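Local atomic coordinates of DUF4439 domain-containing protein (Mycobacterium tuberculosis, PDB entry 2IB0), a protein that is of unknown function but folds as a four-helix bundle of the ferritin-like clan and assembles from two copies. Residues A[30-35]-A[111-116]; A[49-54]-A[145-150]; A[63-68]-A[135-140]. All coordinates share one frame; numbering follows the deposited sequence.

Interaction 1 (A[30-35]-A[111-116]); sequences LAVEHA and ATAWRA
In the core of the ferritin-like four-helix bundle, helix 18-46 meets helix 96-120 through a buried indole-carboxylate hydrogen bond between Trp-114 and Glu-33 and a small apolar touch between Val-32 and Ala-113. The backbones come nearest at that second pair, where the CA atoms of Val-32 and Ala-113 lie 7.2 Å apart, a spacing consistent with the small side chain of Ala-113. Trp-114 brings the ring edge bearing NE1 to Glu-33, whose carboxylate plane is turned 42° from the ring. A bend at chi2 folds the Glu-33 chain so that its acid group reaches the indole. OE2 also makes a salt bridge to Arg-65 and OE1 accepts a hydrogen bond from His-62, both on helix 52-75; both oxygens of this buried acid are therefore held. Ala-130, Ala-133 and Leu-134 of helix 124-150 also pack on the indole. Beside the polar pair, Val-32 CG2 rests 4.0 Å from Ala-113 CB. The N-H of Trp-114 NE1 points almost straight at Glu-33 OE2, 2.9 Å away at 174°, and meets that oxygen on its anti side, 22° out of the carboxylate plane.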
loop_
_atom_site.group_PDB
_atom_site.type_symbol
_atom_site.label_atom_id
_atom_site.label_comp_id
_atom_site.label_asym_id
_atom_site.label_seq_id
_atom_site.Cartn_x
_atom_site.Cartn_y
_atom_site.Cartn_z
ATOM N N LEU A 30 0.209 5.636 16.258
ATOM C CA LEU A 30 -1.008 6.189 16.867
ATOM C C LEU A 30 -0.968 7.725 16.942
ATOM O O LEU A 30 -1.979 8.391 16.692
ATOM C CB LEU A 30 -1.246 5.615 18.271
ATOM C CG LEU A 30 -2.431 6.267 18.976
ATOM C CD1 LEU A 30 -3.691 6.218 18.121
ATOM C CD2 LEU A 30 -2.669 5.698 20.432
ATOM N N ALA A 31 0.196 8.251 17.327
ATOM C CA ALA A 31 0.470 9.691 17.382
ATOM C C ALA A 31 0.372 10.309 16.002
ATOM O O ALA A 31 -0.129 11.394 15.844
ATOM C CB ALA A 31 1.838 9.963 18.016
ATOM N N VAL A 32 0.826 9.604 14.982
ATOM C CA VAL A 32 0.668 10.089 13.617
ATOM C C VAL A 32 -0.828 10.125 13.203
ATOM O O VAL A 32 -1.287 11.110 12.599
ATOM C CB VAL A 32 1.530 9.269 12.630
ATOM C CG1 VAL A 32 1.124 9.572 11.160
ATOM C CG2 VAL A 32 3.034 9.562 12.868
ATOM N N GLU A 33 -1.567 9.063 13.533
ATOM C CA GLU A 33 -3.030 9.005 13.335
ATOM C C GLU A 33 -3.804 10.165 13.979
ATOM O O GLU A 33 -4.637 10.772 13.318
ATOM C CB GLU A 33 -3.611 7.667 13.851
ATOM C CG GLU A 33 -3.246 6.418 12.982
ATOM C CD GLU A 33 -3.581 6.570 11.484
ATOM O OE1 GLU A 33 -4.663 7.092 11.125
ATOM O OE2 GLU A 33 -2.774 6.136 10.644
ATOM N N HIS A 34 -3.569 10.461 15.259
ATOM C CA HIS A 34 -4.200 11.627 15.879
ATOM C C HIS A 34 -3.937 12.915 15.077
ATOM O O HIS A 34 -4.864 13.682 14.808
ATOM C CB HIS A 34 -3.717 11.811 17.307
ATOM C CG HIS A 34 -4.308 10.824 18.260
ATOM N ND1 HIS A 34 -3.561 10.163 19.209
ATOM C CD2 HIS A 34 -5.578 10.393 18.419
ATOM C CE1 HIS A 34 -4.343 9.372 19.924
ATOM N NE2 HIS A 34 -5.571 9.479 19.451
ATOM N N ALA A 35 -2.668 13.107 14.689
ATOM C CA ALA A 35 -2.212 14.274 13.951
ATOM C C ALA A 35 -2.819 14.351 12.557
ATOM O O ALA A 35 -3.057 15.458 12.048
ATOM C CB ALA A 35 -0.707 14.285 13.860
ATOM N N ALA A 111 2.148 6.200 5.966
ATOM C CA ALA A 111 2.846 5.028 5.386
ATOM C C ALA A 111 4.187 4.778 6.080
ATOM O O ALA A 111 4.500 3.665 6.507
ATOM C CB ALA A 111 3.074 5.207 3.875
ATOM N N THR A 112 4.971 5.833 6.226
ATOM C CA THR A 112 6.262 5.744 6.927
ATOM C C THR A 112 6.153 5.194 8.334
ATOM O O THR A 112 7.009 4.401 8.746
ATOM C CB THR A 112 6.956 7.106 6.982
ATOM O OG1 THR A 112 7.186 7.539 5.650
ATOM C CG2 THR A 112 8.315 7.024 7.713
ATOM N N ALA A 113 5.133 5.634 9.077
ATOM C CA ALA A 113 4.939 5.193 10.469
ATOM C C ALA A 113 4.433 3.734 10.509
ATOM O O ALA A 113 4.882 2.944 11.310
ATOM C CB ALA A 113 3.992 6.102 11.200
ATOM N N TRP A 114 3.520 3.392 9.617
ATOM C CA TRP A 114 3.076 2.008 9.480
ATOM C C TRP A 114 4.115 1.020 8.973
ATOM O O TRP A 114 4.148 -0.120 9.439
ATOM C CB TRP A 114 1.749 1.915 8.718
ATOM C CG TRP A 114 0.666 2.518 9.600
ATOM C CD1 TRP A 114 0.019 3.709 9.409
ATOM C CD2 TRP A 114 0.170 1.979 10.827
ATOM N NE1 TRP A 114 -0.868 3.941 10.433
ATOM C CE2 TRP A 114 -0.796 2.892 11.320
ATOM C CE3 TRP A 114 0.441 0.803 11.558
ATOM C CZ2 TRP A 114 -1.505 2.670 12.489
ATOM C CZ3 TRP A 114 -0.254 0.588 12.756
ATOM C CH2 TRP A 114 -1.214 1.521 13.211
ATOM N N ARG A 115 4.975 1.432 8.044
ATOM C CA ARG A 115 6.089 0.558 7.650
ATOM C C ARG A 115 6.968 0.245 8.851
ATOM O O ARG A 115 7.485 -0.849 8.950
ATOM C CB ARG A 115 6.908 1.183 6.529
ATOM C CG ARG A 115 7.994 0.301 6.022
ATOM C CD ARG A 115 8.698 0.923 4.809
ATOM N NE ARG A 115 7.735 1.377 3.811
ATOM C CZ ARG A 115 7.452 2.646 3.531
ATOM N NH1 ARG A 115 8.066 3.653 4.171
ATOM N NH2 ARG A 115 6.544 2.909 2.590
ATOM N N ALA A 116 7.145 1.201 9.769
ATOM C CA ALA A 116 7.923 0.909 10.992
ATOM C C ALA A 116 7.260 -0.118 11.911
ATOM O O ALA A 116 7.939 -0.905 12.543
ATOM C CB ALA A 116 8.211 2.191 11.762
#

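Interaction 2 (A[49-54]-A[145-150]); sequences PGVNFL and NRVLGA
At one end of the four-helix bundle, the start of helix 52-75 packs against the last turns of helix 124-150, and the contact is wholly apolar: Val-51 and Leu-54 close on the single side chain of Val-147. The CA atoms of Val-51 and Val-147 are the nearest across the two segments at 8.2 Å, so the helices are joined by branched side chains and not by their backbones.

Val-147 uses both methyls: CG1 meets Val-51, and CG2 touches both Val-51 and Leu-54. Its CG1 lies 3.8 Å from Val-51 CG1, the two side chains crossing at a slant, while the other methyl, CG2, is 4.0 Å from the same Val-51 CG1. Thus Val-51 CG1 bears on both branches of Val-147. That methyl stands anti to the carbonyl carbon of Val-51 (chi1 -62°), which directs it across to helix 124-150. Leu-54, one turn further on, runs past Val-147 in the opposite direction and offers the CD2 branch. Other side chains of the same helix as Val-147 add to the contact: Trp-144 touches both Val-51 and Leu-54, and Met-140 and Arg-143 lie against Leu-54.

The backbone bonds belong to each segment separately. Val-51 holds the N-cap position of helix 52-75, after a short 3-10 segment at 49-50, and Asn-52 N bonds to Pro-49 O across this entry. In the other segment Gly-149 N bonds to Asn-145 O.

Elsewhere on helix 124-150, Leu-148 packs on Ala-100 and Arg-101 of helix 96-120, while Arg-146, pointing another way, packs on Arg-143 of the second subunit. Within the contact itself, the shortest approach is 3.6 Å, between Leu-54 CD2 and Val-147 CG2.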
loop_
_atom_site.group_PDB
_atom_site.type_symbol
_atom_site.label_atom_id
_atom_site.label_comp_id
_atom_site.label_asym_id
_atom_site.label_seq_id
_atom_site.Cartn_x
_atom_site.Cartn_y
_atom_site.Cartn_z
ATOM N N PRO A 49 -15.892 21.240 -2.225
ATOM C CA PRO A 49 -17.061 20.321 -2.128
ATOM C C PRO A 49 -16.885 19.045 -2.999
ATOM O O PRO A 49 -17.340 17.965 -2.576
ATOM C CB PRO A 49 -18.246 21.163 -2.641
ATOM C CG PRO A 49 -17.804 22.595 -2.526
ATOM C CD PRO A 49 -16.301 22.659 -2.393
ATOM N N GLY A 50 -16.222 19.188 -4.171
ATOM C CA GLY A 50 -15.857 18.085 -5.106
ATOM C C GLY A 50 -15.062 16.896 -4.531
ATOM O O GLY A 50 -14.969 15.838 -5.142
ATOM N N VAL A 51 -14.446 17.074 -3.368
ATOM C CA VAL A 51 -13.683 15.985 -2.764
ATOM C C VAL A 51 -14.215 15.666 -1.357
ATOM O O VAL A 51 -13.496 15.096 -0.536
ATOM C CB VAL A 51 -12.158 16.319 -2.665
ATOM C CG1 VAL A 51 -11.543 16.519 -4.037
ATOM C CG2 VAL A 51 -11.937 17.543 -1.772
ATOM N N ASN A 52 -15.438 16.070 -1.027
ATOM C CA ASN A 52 -15.860 15.653 0.300
ATOM C C ASN A 52 -16.251 14.237 0.565
ATOM O O ASN A 52 -16.182 13.807 1.702
ATOM C CB ASN A 52 -16.487 16.681 1.330
ATOM C CG ASN A 52 -16.800 18.077 0.778
ATOM O OD1 ASN A 52 -15.916 18.992 0.762
ATOM N ND2 ASN A 52 -18.089 18.304 0.480
ATOM N N PHE A 53 -16.551 13.492 -0.491
ATOM C CA PHE A 53 -16.596 12.029 -0.441
ATOM C C PHE A 53 -15.243 11.464 0.008
ATOM O O PHE A 53 -15.203 10.566 0.816
ATOM C CB PHE A 53 -16.947 11.429 -1.809
ATOM C CG PHE A 53 -18.443 11.416 -2.133
ATOM C CD1 PHE A 53 -19.408 11.126 -1.136
ATOM C CD2 PHE A 53 -18.887 11.654 -3.458
ATOM C CE1 PHE A 53 -20.795 11.115 -1.443
ATOM C CE2 PHE A 53 -20.264 11.631 -3.781
ATOM C CZ PHE A 53 -21.221 11.364 -2.770
ATOM N N LEU A 54 -14.150 12.012 -0.537
ATOM C CA LEU A 54 -12.779 11.599 -0.222
ATOM C C LEU A 54 -12.399 11.943 1.228
ATOM O O LEU A 54 -11.868 11.103 1.977
ATOM C CB LEU A 54 -11.811 12.204 -1.251
ATOM C CG LEU A 54 -10.296 11.867 -1.318
ATOM C CD1 LEU A 54 -10.056 10.367 -1.306
ATOM C CD2 LEU A 54 -9.534 12.531 -2.527
ATOM N N ASN A 145 -3.201 12.586 -4.890
ATOM C CA ASN A 145 -2.319 12.945 -5.976
ATOM C C ASN A 145 -3.066 13.006 -7.314
ATOM O O ASN A 145 -2.741 13.814 -8.178
ATOM C CB ASN A 145 -1.193 11.936 -6.074
ATOM C CG ASN A 145 0.050 12.363 -5.317
ATOM O OD1 ASN A 145 0.666 11.550 -4.564
ATOM N ND2 ASN A 145 0.465 13.621 -5.522
ATOM N N ARG A 146 -4.047 12.126 -7.472
ATOM C CA ARG A 146 -4.924 12.131 -8.616
ATOM C C ARG A 146 -5.805 13.398 -8.592
ATOM O O ARG A 146 -6.042 14.001 -9.632
ATOM C CB ARG A 146 -5.785 10.869 -8.610
ATOM C CG ARG A 146 -6.552 10.612 -9.861
ATOM C CD ARG A 146 -7.012 9.129 -9.845
ATOM N NE ARG A 146 -5.879 8.207 -10.047
ATOM C CZ ARG A 146 -5.662 7.066 -9.369
ATOM N NH1 ARG A 146 -6.476 6.661 -8.404
ATOM N NH2 ARG A 146 -4.593 6.335 -9.657
ATOM N N VAL A 147 -6.270 13.805 -7.407
ATOM C CA VAL A 147 -6.919 15.106 -7.264
ATOM C C VAL A 147 -5.996 16.272 -7.693
ATOM O O VAL A 147 -6.378 17.100 -8.538
ATOM C CB VAL A 147 -7.498 15.293 -5.814
ATOM C CG1 VAL A 147 -8.060 16.716 -5.631
ATOM C CG2 VAL A 147 -8.610 14.262 -5.569
ATOM N N LEU A 148 -4.783 16.367 -7.133
ATOM C CA LEU A 148 -3.833 17.435 -7.539
ATOM C C LEU A 148 -3.601 17.467 -9.039
ATOM O O LEU A 148 -3.613 18.527 -9.626
ATOM C CB LEU A 148 -2.471 17.247 -6.858
ATOM C CG LEU A 148 -2.450 17.648 -5.387
ATOM C CD1 LEU A 148 -1.112 17.240 -4.743
ATOM C CD2 LEU A 148 -2.682 19.161 -5.288
ATOM N N GLY A 149 -3.314 16.294 -9.636
ATOM C CA GLY A 149 -3.036 16.146 -11.080
ATOM C C GLY A 149 -4.153 16.593 -12.013
ATOM O O GLY A 149 -3.903 16.912 -13.166
ATOM N N ALA A 150 -5.395 16.558 -11.531
ATOM C CA ALA A 150 -6.566 17.100 -12.217
ATOM C C ALA A 150 -6.793 18.614 -11.974
ATOM O O ALA A 150 -7.678 19.233 -12.609
ATOM C CB ALA A 150 -7.834 16.307 -11.793
#

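Interaction 3 (A[63-68]-A[135-140]); sequences RHRRDD and TESAVM
Arg-65 and Glu-136 form a salt bridge, in which Arg-65 NH2 donates to Glu-136 OE1 over 3.0 Å with an N-H...acceptor angle of 169°. The carboxylate oxygen uses its anti lone pair and lies at the edge of the guanidinium, close to its plane, although the two flat groups are turned 34° from each other. A water bridges the same two residues: it accepts from Arg-65 NE at 3.0 Å and donates to Glu-136 OE1 at 2.6 Å, so that OE1 receives one bond directly from the arginine and another relayed from it.

The third nitrogen, Arg-65 NH1, turns to Glu-33 of helix 18-46, placing the buried guanidinium between acids of two helices. A second water lies a short distance from Ser-137 OG, bonded to it, and accepts a weak bond from NH1; the hydroxyl is also hydrogen-bonded to Ala-133 O, one turn back.

These groups lie inside the four-helix bundle, where helix 52-75 faces helix 124-150 and the two segments bring their CA atoms no closer than 10.3 Å, between Arg-65 and Glu-136. The arginine spans this gap by extending from chi1 (-170°) through chi2 before bending at chi3. Its guanidinium thereby reaches the base of the glutamate as well as its end, NH2 lying 3.2 Å from Glu-136 CB.

Around the polar group, Trp-114 of helix 96-120 touches both Arg-65 and Ser-137, and Phe-129 and Ala-133 of helix 124-150 also pack on the arginine. Glu-136 rests on Gln-61. The outer side of helix 124-150 reaches the second subunit, where Val-139 packs on Val-139 of that chain.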
loop_
_atom_site.group_PDB
_atom_site.type_symbol
_atom_site.label_atom_id
_atom_site.label_comp_id
_atom_site.label_asym_id
_atom_site.label_seq_id
_atom_site.Cartn_x
_atom_site.Cartn_y
_atom_site.Cartn_z
ATOM N N ARG A 63 -10.166 7.411 11.816
ATOM C CA ARG A 63 -10.779 7.347 13.144
ATOM C C ARG A 63 -10.906 5.906 13.598
ATOM O O ARG A 63 -10.582 5.595 14.744
ATOM C CB ARG A 63 -12.128 8.068 13.208
ATOM C CG ARG A 63 -12.008 9.559 13.205
ATOM C CD ARG A 63 -13.316 10.184 12.907
ATOM N NE ARG A 63 -13.222 11.601 13.197
ATOM C CZ ARG A 63 -13.919 12.560 12.594
ATOM N NH1 ARG A 63 -14.777 12.250 11.624
ATOM N NH2 ARG A 63 -13.742 13.837 12.967
ATOM N N HIS A 64 -11.297 5.033 12.659
ATOM C CA HIS A 64 -11.458 3.616 12.931
ATOM C C HIS A 64 -10.100 2.968 13.246
ATOM O O HIS A 64 -9.981 2.236 14.214
ATOM C CB HIS A 64 -12.161 2.906 11.746
ATOM C CG HIS A 64 -12.504 1.467 12.015
ATOM N ND1 HIS A 64 -11.622 0.426 11.780
ATOM C CD2 HIS A 64 -13.633 0.890 12.499
ATOM C CE1 HIS A 64 -12.185 -0.723 12.116
ATOM N NE2 HIS A 64 -13.407 -0.472 12.552
ATOM N N ARG A 65 -9.084 3.231 12.418
ATOM C CA ARG A 65 -7.737 2.749 12.669
ATOM C C ARG A 65 -7.219 3.182 14.050
ATOM O O ARG A 65 -6.693 2.366 14.794
ATOM C CB ARG A 65 -6.801 3.284 11.598
ATOM C CG ARG A 65 -5.441 2.651 11.625
ATOM C CD ARG A 65 -4.566 3.302 10.594
ATOM N NE ARG A 65 -5.019 3.029 9.244
ATOM C CZ ARG A 65 -4.825 3.840 8.210
ATOM N NH1 ARG A 65 -4.196 4.999 8.384
ATOM N NH2 ARG A 65 -5.265 3.501 6.994
ATOM N N ARG A 66 -7.351 4.469 14.360
ATOM C CA ARG A 66 -6.983 5.048 15.681
ATOM C C ARG A 66 -7.621 4.295 16.856
ATOM O O ARG A 66 -6.926 3.876 17.790
ATOM C CB ARG A 66 -7.358 6.524 15.747
ATOM C CG ARG A 66 -7.368 7.131 17.239
ATOM C CD ARG A 66 -8.188 8.425 17.295
ATOM N NE ARG A 66 -9.640 8.233 17.166
ATOM C CZ ARG A 66 -10.521 9.219 16.949
ATOM N NH1 ARG A 66 -10.131 10.480 16.825
ATOM N NH2 ARG A 66 -11.810 8.948 16.861
ATOM N N ASP A 67 -8.941 4.120 16.812
ATOM C CA ASP A 67 -9.652 3.344 17.839
ATOM C C ASP A 67 -9.141 1.923 17.924
ATOM O O ASP A 67 -8.936 1.402 19.013
ATOM C CB ASP A 67 -11.156 3.363 17.577
ATOM C CG ASP A 67 -11.752 4.788 17.594
ATOM O OD1 ASP A 67 -11.079 5.767 18.020
ATOM O OD2 ASP A 67 -12.912 4.933 17.160
ATOM N N ASP A 68 -8.926 1.277 16.776
ATOM C CA ASP A 68 -8.312 -0.056 16.732
ATOM C C ASP A 68 -6.935 -0.185 17.440
ATOM O O ASP A 68 -6.679 -1.172 18.140
ATOM C CB ASP A 68 -8.171 -0.516 15.279
ATOM C CG ASP A 68 -9.417 -1.222 14.735
ATOM O OD1 ASP A 68 -10.398 -1.399 15.457
ATOM O OD2 ASP A 68 -9.419 -1.613 13.545
ATOM N N THR A 135 -0.895 0.055 3.458
ATOM C CA THR A 135 -1.492 -0.003 2.121
ATOM C C THR A 135 -2.622 1.016 1.943
ATOM O O THR A 135 -2.687 1.683 0.892
ATOM C CB THR A 135 -1.999 -1.391 1.842
ATOM O OG1 THR A 135 -0.867 -2.280 1.749
ATOM C CG2 THR A 135 -2.810 -1.435 0.547
ATOM N N GLU A 136 -3.478 1.148 2.953
ATOM C CA GLU A 136 -4.552 2.149 2.924
ATOM C C GLU A 136 -4.046 3.599 2.820
ATOM O O GLU A 136 -4.670 4.396 2.105
ATOM C CB GLU A 136 -5.488 2.010 4.123
ATOM C CG GLU A 136 -6.301 0.695 4.041
ATOM C CD GLU A 136 -7.123 0.431 5.287
ATOM O OE1 GLU A 136 -6.922 1.095 6.332
ATOM O OE2 GLU A 136 -7.994 -0.449 5.234
ATOM N N SER A 137 -2.975 3.906 3.572
ATOM C CA SER A 137 -2.296 5.206 3.594
ATOM C C SER A 137 -1.748 5.498 2.187
ATOM O O SER A 137 -1.920 6.578 1.655
ATOM C CB SER A 137 -1.126 5.177 4.601
ATOM O OG SER A 137 -1.556 5.038 5.944
ATOM N N ALA A 138 -1.066 4.520 1.605
ATOM C CA ALA A 138 -0.592 4.579 0.202
ATOM C C ALA A 138 -1.677 4.749 -0.859
ATOM O O ALA A 138 -1.487 5.477 -1.813
ATOM C CB ALA A 138 0.180 3.349 -0.108
ATOM N N VAL A 139 -2.775 4.011 -0.752
ATOM C CA VAL A 139 -3.900 4.163 -1.672
ATOM C C VAL A 139 -4.508 5.574 -1.447
ATOM O O VAL A 139 -4.773 6.319 -2.418
ATOM C CB VAL A 139 -4.901 3.022 -1.480
ATOM C CG1 VAL A 139 -6.238 3.358 -2.109
ATOM C CG2 VAL A 139 -4.308 1.667 -2.069
ATOM N N MET A 140 -4.643 6.003 -0.190
ATOM C CA MET A 140 -5.152 7.374 0.066
ATOM C C MET A 140 -4.310 8.478 -0.574
ATOM O O MET A 140 -4.869 9.419 -1.170
ATOM C CB MET A 140 -5.338 7.674 1.560
ATOM C CG MET A 140 -6.690 7.248 2.172
ATOM S SD MET A 140 -8.225 7.849 1.363
ATOM C CE MET A 140 -7.705 9.367 0.897
HETATM O O HOH W 1 -6.551 0.496 8.869
HETATM O O HOH W 2 -1.946 7.075 7.409
#

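Overall arrangement
The three contacts draw on all four helices of one bundle. Interactions 2 and 3 both join helix 52-75 to helix 124-150, with centres 18 Å apart, and they touch where Leu-54 meets Met-140; interaction 3 is nested along the chain inside the loop that interaction 2 closes. Interaction 1 pairs helix 18-46 with helix 96-120, its segments alternating with those of each other contact. Its centre is only 9 Å from that of interaction 3, and the two touch through the Arg-65 to Glu-33 salt bridge. Charged and aromatic groups thus tie the middle of the bundle together, while interaction 2, 22 Å from interaction 1 between centres, closes one end with aliphatic packing.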